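Local structure of methyltransferase domain-containing protein (Deinococcus radiodurans, 3M33) at residues R16-Y21 against C57-D62; H23-V28 against G183-K188; T37-L42 against A63-P68. The protein is of unknown function but has a methyltransferase-type domain and may transfer methyl groups to a substrate not yet identified. All blocks are in the same frame, centred on the assembly; numbering follows the deposited sequence.

Contact 1. Residues R16-Y21 against C57-D62; sequences RELGGY and CGHGPD
His59 meets Leu18 where the end of helix 9-18 rests against a glycine-rich turn between strand 51-55 and helix 61-66. Gly58, Gly60 and Ala63 fit a GxGxxA pattern of Rossmann type, consistent with the cofactor-binding loop of a class I methyltransferase, although no cofactor site is established here. The histidine has the largest single share of the contact. Its CB already lies alongside the Leu18 CD2 methyl, and the first torsion (chi1 62°) sets CG between the backbone N and the carbonyl carbon, still 3.9 Å from Leu18 CD2. That methyl makes an off-centre CH-pi contact, 4.2 Å from the centroid of the His59 ring and 29° off its normal. On the opposite face sits Pro61 CD, 3.8 Å above the plane of the His59 ring, leaving the imidazole sandwiched between two aliphatic groups. Further out, His59 ND1 is 2.7 Å from the oxygen of water 1, which lies in the ring plane and donates to Glu17 O, bridging the two segments. At the tip, His59 CE1 comes within 3.5 Å of Leu18 O. With an alanine here, water 1 would probably lose its second partner, and Leu18 CD2 and Pro61 CD would have no ring between them. Helix 80-89 backs this pair, its Leu82 touching both Leu18 and His59. Beside it, Tyr21 turns a ring edge to the turn, while its OH bonds to Asp77, whose OD2 also takes the N-H of Gly58. The turn is type II', closed by Gly60 N to Cys57 O, and Gly58 holds positive phi within it. At the edge of the tyrosine ring, Tyr21 CE2 lies 3.9 Å from Gly58 CA.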
loop_
_atom_site.group_PDB
_atom_site.type_symbol
_atom_site.label_atom_id
_atom_site.label_comp_id
_atom_site.label_asym_id
_atom_site.label_seq_id
_atom_site.Cartn_x
_atom_site.Cartn_y
_atom_site.Cartn_z
ATOM N N ARG A 16 13.504 -0.221 8.604
ATOM C CA ARG A 16 13.213 -0.699 7.259
ATOM C C ARG A 16 11.866 -1.390 7.278
ATOM O O ARG A 16 11.050 -1.192 6.379
ATOM C CB ARG A 16 14.284 -1.671 6.753
ATOM C CG ARG A 16 15.614 -1.020 6.399
ATOM C CD ARG A 16 16.492 -1.947 5.547
ATOM N NE ARG A 16 16.807 -3.213 6.213
ATOM C CZ ARG A 16 17.909 -3.433 6.931
ATOM N NH1 ARG A 16 18.108 -4.617 7.494
ATOM N NH2 ARG A 16 18.813 -2.472 7.090
ATOM N N GLU A 17 11.626 -2.184 8.320
ATOM C CA GLU A 17 10.413 -2.989 8.377
ATOM C C GLU A 17 9.135 -2.175 8.635
ATOM O O GLU A 17 8.153 -2.308 7.897
ATOM C CB GLU A 17 10.573 -4.161 9.347
ATOM C CG GLU A 17 11.552 -5.206 8.818
ATOM C CD GLU A 17 11.382 -6.575 9.453
ATOM O OE1 GLU A 17 11.527 -6.682 10.690
ATOM O OE2 GLU A 17 11.123 -7.548 8.710
ATOM N N LEU A 18 9.147 -1.312 9.647
ATOM C CA LEU A 18 7.969 -0.492 9.898
ATOM C C LEU A 18 7.754 0.473 8.732
ATOM O O LEU A 18 6.624 0.868 8.451
ATOM C CB LEU A 18 8.069 0.258 11.231
ATOM C CG LEU A 18 8.361 -0.631 12.441
ATOM C CD1 LEU A 18 8.157 0.133 13.739
ATOM C CD2 LEU A 18 7.486 -1.887 12.435
ATOM N N GLY A 19 8.838 0.821 8.039
ATOM C CA GLY A 19 8.767 1.766 6.933
ATOM C C GLY A 19 8.592 1.162 5.545
ATOM O O GLY A 19 8.539 1.889 4.549
ATOM N N GLY A 20 8.480 -0.162 5.482
ATOM C CA GLY A 20 8.447 -0.884 4.218
ATOM C C GLY A 20 7.516 -0.365 3.130
ATOM O O GLY A 20 7.821 -0.503 1.944
ATOM N N TYR A 21 6.385 0.219 3.524
ATOM C CA TYR A 21 5.384 0.705 2.568
ATOM C C TYR A 21 5.309 2.238 2.509
ATOM O O TYR A 21 4.319 2.803 2.023
ATOM C CB TYR A 21 4.002 0.080 2.860
ATOM C CG TYR A 21 4.058 -1.434 2.780
ATOM C CD1 TYR A 21 4.053 -2.082 1.548
ATOM C CD2 TYR A 21 4.185 -2.211 3.933
ATOM C CE1 TYR A 21 4.145 -3.466 1.461
ATOM C CE2 TYR A 21 4.279 -3.601 3.852
ATOM C CZ TYR A 21 4.253 -4.214 2.613
ATOM O OH TYR A 21 4.345 -5.573 2.519
ATOM N N CYS A 57 0.360 -6.665 4.749
ATOM C CA CYS A 57 -0.145 -5.872 5.881
ATOM C C CYS A 57 0.956 -5.215 6.710
ATOM O O CYS A 57 0.664 -4.373 7.568
ATOM C CB CYS A 57 -1.020 -6.728 6.796
ATOM S SG CYS A 57 -0.038 -8.065 7.523
ATOM N N GLY A 58 2.214 -5.592 6.485
ATOM C CA GLY A 58 3.277 -5.022 7.304
ATOM C C GLY A 58 2.995 -5.224 8.791
ATOM O O GLY A 58 2.649 -6.338 9.217
ATOM N N HIS A 59 3.128 -4.163 9.588
ATOM C CA HIS A 59 2.940 -4.287 11.044
ATOM C C HIS A 59 1.484 -4.013 11.461
ATOM O O HIS A 59 1.205 -3.701 12.618
ATOM C CB HIS A 59 3.912 -3.363 11.801
ATOM C CG HIS A 59 3.718 -1.909 11.496
ATOM N ND1 HIS A 59 4.135 -1.338 10.313
ATOM C CD2 HIS A 59 3.124 -0.917 12.204
ATOM C CE1 HIS A 59 3.812 -0.056 10.303
ATOM N NE2 HIS A 59 3.194 0.225 11.439
ATOM N N GLY A 60 0.565 -4.117 10.506
ATOM C CA GLY A 60 -0.865 -3.993 10.774
ATOM C C GLY A 60 -1.496 -2.606 10.917
ATOM O O GLY A 60 -2.537 -2.462 11.572
ATOM N N PRO A 61 -0.899 -1.572 10.309
ATOM C CA PRO A 61 -1.535 -0.279 10.584
ATOM C C PRO A 61 -2.969 -0.235 10.061
ATOM O O PRO A 61 -3.842 0.326 10.725
ATOM C CB PRO A 61 -0.659 0.735 9.816
ATOM C CG PRO A 61 0.085 -0.096 8.738
ATOM C CD PRO A 61 0.284 -1.459 9.427
ATOM N N ASP A 62 -3.222 -0.795 8.881
ATOM C CA ASP A 62 -4.577 -0.737 8.348
ATOM C C ASP A 62 -5.487 -1.765 9.014
ATOM O O ASP A 62 -6.668 -1.501 9.241
ATOM C CB ASP A 62 -4.593 -0.878 6.820
ATOM C CG ASP A 62 -4.216 0.416 6.113
ATOM O OD1 ASP A 62 -4.633 1.504 6.573
ATOM O OD2 ASP A 62 -3.498 0.350 5.095
HETATM O O HOH W 1 4.969 -2.226 7.861
#

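Contact 2. Residues H23-V28 against G183-K188; sequences HPWARV and GEFMGK. With SO4 (sulfate ion), chain I.
Phe185 packs against His23, Pro24 and Trp25, the three residues forming an apolar and aromatic wall at the start of 23-28. Two edge-to-face pairs, both offset, make an aromatic cluster: the His23 and Trp25 rings each point an edge at the same face of Phe185, with planes turned 70° and 66° from the phenylalanine plane. His23 CD2 touches Phe185 CZ at 3.6 Å, and Trp25 CZ3 reaches Phe185 CD2 at 3.7 Å, so the two edges occupy different parts of the ring. On the same side, Pro24 CD packs 3.6 Å from Phe185 CD1. The phenylalanine gets there with CG anti to its own N, which swings the ring out from the last turn of helix 176-186.

His23 and Trp25 also overlap each other, Trp25 CH2 lying 3.1 Å above the plane of the His23 ring near its rim. Their polar ends are held from strand 204-216: His23 ND1 bonds to Glu208 and Trp25 NE1 to the hydroxyl of Tyr206. A second shell comes from Arg27, whose NH1 donates to Trp25 O at 2.8 Å while His23 O lies over one face of its guanidinium. At the NE edge of that group sits a sulfate, probably from the crystallisation liquor, held by a nearly straight bond (167°) of 2.8 Å from Arg27 NE to sulfate O2; the further bonds to the ion are weak. Past Phe185 the helix closes in a Schellman motif at Gly187. The loop thus lies between helix 176-186, where Asp178 takes the N-H of Ala26, and strand 204-216, before Val28 pairs with His172 of strand 160-173.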
loop_
_atom_site.group_PDB
_atom_site.type_symbol
_atom_site.label_atom_id
_atom_site.label_comp_id
_atom_site.label_asym_id
_atom_site.label_seq_id
_atom_site.Cartn_x
_atom_site.Cartn_y
_atom_site.Cartn_z
ATOM N N HIS A 23 7.759 6.120 1.855
ATOM C CA HIS A 23 8.995 6.741 1.418
ATOM C C HIS A 23 9.837 7.054 2.663
ATOM O O HIS A 23 9.315 7.598 3.619
ATOM C CB HIS A 23 8.690 8.006 0.615
ATOM C CG HIS A 23 8.016 7.741 -0.699
ATOM N ND1 HIS A 23 7.269 8.694 -1.362
ATOM C CD2 HIS A 23 7.994 6.634 -1.482
ATOM C CE1 HIS A 23 6.825 8.190 -2.501
ATOM N NE2 HIS A 23 7.244 6.939 -2.594
ATOM N N PRO A 24 11.133 6.686 2.653
ATOM C CA PRO A 24 12.056 6.705 3.809
ATOM C C PRO A 24 12.624 8.076 4.174
ATOM O O PRO A 24 13.159 8.243 5.267
ATOM C CB PRO A 24 13.234 5.819 3.351
ATOM C CG PRO A 24 12.810 5.180 2.088
ATOM C CD PRO A 24 11.721 6.018 1.484
ATOM N N TRP A 25 12.538 9.032 3.259
ATOM C CA TRP A 25 13.127 10.343 3.480
ATOM C C TRP A 25 12.146 11.295 4.174
ATOM O O TRP A 25 10.939 11.089 4.130
ATOM C CB TRP A 25 13.598 10.923 2.146
ATOM C CG TRP A 25 12.494 11.161 1.128
ATOM C CD1 TRP A 25 11.800 12.314 0.943
ATOM C CD2 TRP A 25 11.991 10.231 0.148
ATOM N NE1 TRP A 25 10.891 12.169 -0.084
ATOM C CE2 TRP A 25 10.982 10.895 -0.582
ATOM C CE3 TRP A 25 12.295 8.901 -0.178
ATOM C CZ2 TRP A 25 10.278 10.280 -1.626
ATOM C CZ3 TRP A 25 11.592 8.286 -1.210
ATOM C CH2 TRP A 25 10.595 8.977 -1.922
ATOM N N ALA A 26 12.676 12.312 4.843
ATOM C CA ALA A 26 11.859 13.365 5.417
ATOM C C ALA A 26 11.264 14.206 4.289
ATOM O O ALA A 26 11.949 14.506 3.310
ATOM C CB ALA A 26 12.690 14.228 6.333
ATOM N N ARG A 27 9.989 14.575 4.425
ATOM C CA ARG A 27 9.298 15.360 3.403
ATOM C C ARG A 27 8.155 16.135 4.030
ATOM O O ARG A 27 7.540 15.662 4.985
ATOM C CB ARG A 27 8.745 14.433 2.320
ATOM C CG ARG A 27 7.741 13.400 2.868
ATOM C CD ARG A 27 8.086 11.986 2.435
ATOM N NE ARG A 27 7.092 11.032 2.905
ATOM C CZ ARG A 27 7.191 10.330 4.033
ATOM N NH1 ARG A 27 8.268 10.450 4.811
ATOM N NH2 ARG A 27 6.214 9.490 4.376
ATOM N N VAL A 28 7.884 17.327 3.498
ATOM C CA VAL A 28 6.723 18.124 3.891
ATOM C C VAL A 28 5.793 18.293 2.679
ATOM O O VAL A 28 6.224 18.722 1.607
ATOM C CB VAL A 28 7.132 19.533 4.369
ATOM C CG1 VAL A 28 5.888 20.391 4.659
ATOM C CG2 VAL A 28 8.039 19.462 5.588
ATOM N N GLY A 183 16.788 9.862 -3.883
ATOM C CA GLY A 183 17.503 9.450 -5.077
ATOM C C GLY A 183 17.820 7.962 -5.059
ATOM O O GLY A 183 17.687 7.266 -6.073
ATOM N N GLU A 184 18.230 7.468 -3.899
ATOM C CA GLU A 184 18.562 6.052 -3.752
ATOM C C GLU A 184 17.317 5.191 -3.862
ATOM O O GLU A 184 17.322 4.184 -4.563
ATOM C CB GLU A 184 19.264 5.799 -2.421
ATOM C CG GLU A 184 20.569 6.569 -2.312
ATOM C CD GLU A 184 21.235 6.440 -0.958
ATOM O OE1 GLU A 184 20.934 5.465 -0.238
ATOM O OE2 GLU A 184 22.068 7.314 -0.628
ATOM N N PHE A 185 16.252 5.590 -3.168
ATOM C CA PHE A 185 14.986 4.853 -3.202
ATOM C C PHE A 185 14.430 4.803 -4.623
ATOM O O PHE A 185 13.791 3.836 -5.023
ATOM C CB PHE A 185 13.962 5.510 -2.266
ATOM C CG PHE A 185 12.585 4.911 -2.354
ATOM C CD1 PHE A 185 12.171 3.959 -1.431
ATOM C CD2 PHE A 185 11.707 5.302 -3.364
ATOM C CE1 PHE A 185 10.906 3.397 -1.505
ATOM C CE2 PHE A 185 10.432 4.751 -3.456
ATOM C CZ PHE A 185 10.027 3.793 -2.520
HETATM N N MSE A 186 14.675 5.861 -5.380
HETATM C CA MSE A 186 14.175 5.970 -6.745
HETATM C C MSE A 186 15.105 5.354 -7.791
HETATM O O MSE A 186 14.702 5.132 -8.936
HETATM C CB MSE A 186 13.948 7.439 -7.061
HETATM C CG MSE A 186 13.036 8.093 -6.034
HETATM SE SE MSE A 186 11.185 7.949 -6.579
HETATM C CE MSE A 186 11.406 9.323 -7.953
ATOM N N GLY A 187 16.351 5.090 -7.407
ATOM C CA GLY A 187 17.327 4.559 -8.344
ATOM C C GLY A 187 17.824 5.626 -9.300
ATOM O O GLY A 187 18.391 5.317 -10.349
ATOM N N LYS A 188 17.586 6.887 -8.955
ATOM C CA LYS A 188 18.156 8.012 -9.696
ATOM C C LYS A 188 19.075 8.764 -8.746
ATOM O O LYS A 188 18.603 9.422 -7.814
ATOM C CB LYS A 188 17.078 8.980 -10.207
ATOM C CG LYS A 188 15.767 8.357 -10.681
ATOM C CD LYS A 188 15.880 7.675 -12.047
ATOM C CE LYS A 188 14.508 7.170 -12.516
ATOM N NZ LYS A 188 14.587 6.198 -13.653
HETATM S S SO4 I . 3.847 11.144 1.835
HETATM O O1 SO4 I . 2.893 10.451 2.703
HETATM O O2 SO4 I . 4.860 10.219 1.331
HETATM O O3 SO4 I . 3.126 11.736 0.714
HETATM O O4 SO4 I . 4.525 12.185 2.598
#

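Contact 3. Residues T37-L42 against A63-P68; sequences TFDLWL and AARFGP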
loop_
_atom_site.group_PDB
_atom_site.type_symbol
_atom_site.label_atom_id
_atom_site.label_comp_id
_atom_site.label_asym_id
_atom_site.label_seq_id
_atom_site.Cartn_x
_atom_site.Cartn_y
_atom_site.Cartn_z
ATOM N N THR A 37 -7.827 10.023 -0.468
ATOM C CA THR A 37 -8.962 9.527 -1.246
ATOM C C THR A 37 -9.069 8.027 -1.076
ATOM O O THR A 37 -10.164 7.480 -0.971
ATOM C CB THR A 37 -8.854 9.906 -2.746
ATOM O OG1 THR A 37 -8.715 11.327 -2.860
ATOM C CG2 THR A 37 -10.118 9.481 -3.510
ATOM N N PHE A 38 -7.917 7.368 -0.997
ATOM C CA PHE A 38 -7.878 5.931 -0.776
ATOM C C PHE A 38 -8.520 5.590 0.575
ATOM O O PHE A 38 -9.291 4.641 0.679
ATOM C CB PHE A 38 -6.425 5.430 -0.824
ATOM C CG PHE A 38 -6.262 3.983 -0.426
ATOM C CD1 PHE A 38 -6.318 2.977 -1.377
ATOM C CD2 PHE A 38 -6.030 3.637 0.892
ATOM C CE1 PHE A 38 -6.153 1.663 -1.019
ATOM C CE2 PHE A 38 -5.860 2.313 1.263
ATOM C CZ PHE A 38 -5.930 1.325 0.304
ATOM N N ASP A 39 -8.204 6.359 1.611
ATOM C CA ASP A 39 -8.804 6.118 2.927
ATOM C C ASP A 39 -10.311 6.290 2.860
ATOM O O ASP A 39 -11.042 5.499 3.427
ATOM C CB ASP A 39 -8.265 7.085 3.993
ATOM C CG ASP A 39 -6.818 6.829 4.341
ATOM O OD1 ASP A 39 -6.223 5.878 3.792
ATOM O OD2 ASP A 39 -6.276 7.602 5.156
ATOM N N LEU A 40 -10.771 7.353 2.203
ATOM C CA LEU A 40 -12.205 7.571 2.042
ATOM C C LEU A 40 -12.885 6.419 1.299
ATOM O O LEU A 40 -13.942 5.957 1.705
ATOM C CB LEU A 40 -12.476 8.848 1.255
ATOM C CG LEU A 40 -12.402 10.177 1.986
ATOM C CD1 LEU A 40 -13.339 11.144 1.272
ATOM C CD2 LEU A 40 -12.787 10.018 3.463
ATOM N N TRP A 41 -12.290 5.973 0.193
ATOM C CA TRP A 41 -12.892 4.901 -0.592
ATOM C C TRP A 41 -12.948 3.619 0.241
ATOM O O TRP A 41 -13.943 2.893 0.224
ATOM C CB TRP A 41 -12.071 4.640 -1.843
ATOM C CG TRP A 41 -12.222 5.677 -2.919
ATOM C CD1 TRP A 41 -12.891 6.856 -2.836
ATOM C CD2 TRP A 41 -11.688 5.606 -4.251
ATOM N NE1 TRP A 41 -12.808 7.529 -4.034
ATOM C CE2 TRP A 41 -12.076 6.780 -4.917
ATOM C CE3 TRP A 41 -10.916 4.659 -4.940
ATOM C CZ2 TRP A 41 -11.727 7.035 -6.247
ATOM C CZ3 TRP A 41 -10.568 4.913 -6.250
ATOM C CH2 TRP A 41 -10.972 6.095 -6.891
ATOM N N LEU A 42 -11.869 3.342 0.969
ATOM C CA LEU A 42 -11.808 2.126 1.767
ATOM C C LEU A 42 -12.894 2.160 2.842
ATOM O O LEU A 42 -13.642 1.213 3.028
ATOM C CB LEU A 42 -10.425 1.984 2.400
ATOM C CG LEU A 42 -10.250 0.832 3.395
ATOM C CD1 LEU A 42 -10.755 -0.487 2.809
ATOM C CD2 LEU A 42 -8.774 0.733 3.830
ATOM N N ALA A 63 -4.945 -2.935 9.330
ATOM C CA ALA A 63 -5.710 -3.914 10.080
ATOM C C ALA A 63 -6.222 -3.271 11.371
ATOM O O ALA A 63 -7.382 -3.433 11.741
ATOM C CB ALA A 63 -4.852 -5.162 10.387
ATOM N N ALA A 64 -5.362 -2.520 12.047
ATOM C CA ALA A 64 -5.725 -1.954 13.335
ATOM C C ALA A 64 -6.725 -0.841 13.152
ATOM O O ALA A 64 -7.673 -0.704 13.898
ATOM C CB ALA A 64 -4.488 -1.425 14.050
ATOM N N ARG A 65 -6.498 -0.029 12.146
ATOM C CA ARG A 65 -7.305 1.154 11.963
ATOM C C ARG A 65 -8.682 0.914 11.292
ATOM O O ARG A 65 -9.673 1.554 11.660
ATOM C CB ARG A 65 -6.457 2.141 11.171
ATOM C CG ARG A 65 -7.127 3.366 10.701
ATOM C CD ARG A 65 -6.114 4.223 9.978
ATOM N NE ARG A 65 -6.812 5.233 9.207
ATOM C CZ ARG A 65 -6.321 5.814 8.125
ATOM N NH1 ARG A 65 -5.117 5.483 7.672
ATOM N NH2 ARG A 65 -7.040 6.728 7.500
ATOM N N PHE A 66 -8.748 0.006 10.314
ATOM C CA PHE A 66 -9.991 -0.228 9.561
ATOM C C PHE A 66 -10.600 -1.580 9.884
ATOM O O PHE A 66 -11.793 -1.796 9.676
ATOM C CB PHE A 66 -9.739 -0.198 8.052
ATOM C CG PHE A 66 -9.366 1.141 7.526
ATOM C CD1 PHE A 66 -10.347 2.074 7.210
ATOM C CD2 PHE A 66 -8.043 1.480 7.340
ATOM C CE1 PHE A 66 -10.009 3.324 6.701
ATOM C CE2 PHE A 66 -7.689 2.742 6.841
ATOM C CZ PHE A 66 -8.672 3.658 6.518
ATOM N N GLY A 67 -9.765 -2.488 10.366
ATOM C CA GLY A 67 -10.166 -3.846 10.684
ATOM C C GLY A 67 -11.421 -4.027 11.527
ATOM O O GLY A 67 -12.249 -4.883 11.219
ATOM N N PRO A 68 -11.575 -3.238 12.602
ATOM C CA PRO A 68 -12.765 -3.461 13.431
ATOM C C PRO A 68 -14.077 -3.127 12.719
ATOM O O PRO A 68 -15.138 -3.513 13.203
ATOM C CB PRO A 68 -12.548 -2.516 14.623
ATOM C CG PRO A 68 -11.059 -2.302 14.678
ATOM C CD PRO A 68 -10.653 -2.267 13.215
#
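Asp39 and Arg65 form a salt bridge from helix 36-45 to helix 61-66, a short link of 2.6 Å between Asp39 OD2 and Arg65 NH2. The N-H points almost straight at the oxygen (166°) and stays near the guanidinium plane, yet it meets OD2 from above the carboxylate. The two flat groups stand nearly perpendicular, so this is a single-bond bridge and not a paired one. Each side has another partner: Asp39 OD1 is taken by Arg118, which uses a different nitrogen to reach Asp62, while Arg65 NH1 bonds to a glycerol, probably from the crystallisation liquor. Salt bridges to two arginines, one at each oxygen of Asp39, would probably favour its charged form. Arg65 reaches across because its chain is extended from CG to NE, beginning with CG anti to the backbone N (chi1 172°).

Beside the bridge, Phe66 joins the charged and the apolar parts of the contact. Phe66 CZ lies 3.4 Å above one face of the Arg65 guanidinium, toward its rim, and the phenylalanine ring carries the CD2 methyl of Leu42 over its centre. This CH-pi contact is close and square, with Leu42 CD2 3.6 Å from the Phe66 centroid. Leu46 also touches Phe66.

The two helices meet through these side chains in a Rossmann-like fold, consistent with a methyltransferase domain. Helix 36-45 lies on the sheet, Leu42 resting on Leu114 of strand 112-118 and on Leu139 of strand 136-142, with Phe38 beside it on Val116 and Val141.

Overall arrangement
From the N terminus, helix 9-18 leads into contact 1, which closes a loop of 35 residues by bringing the helix end to the turn at 57-62. The chain runs straight on into 23-28, whose partner 183-188 comes far later, so contact 2 spans much of the fold. Helix 36-45 then supplies contact 3, closed at 63-68 and nested inside contact 2's loop. Contact 1 crosses both others; it shares helix 61-66 with contact 3, their centres about 15 Å apart. Contacts 2 and 3 do not touch and lie on opposite sides of the chain's centre. Together they tie the N-terminal region to the Rossmann-like part and to helix 176-186.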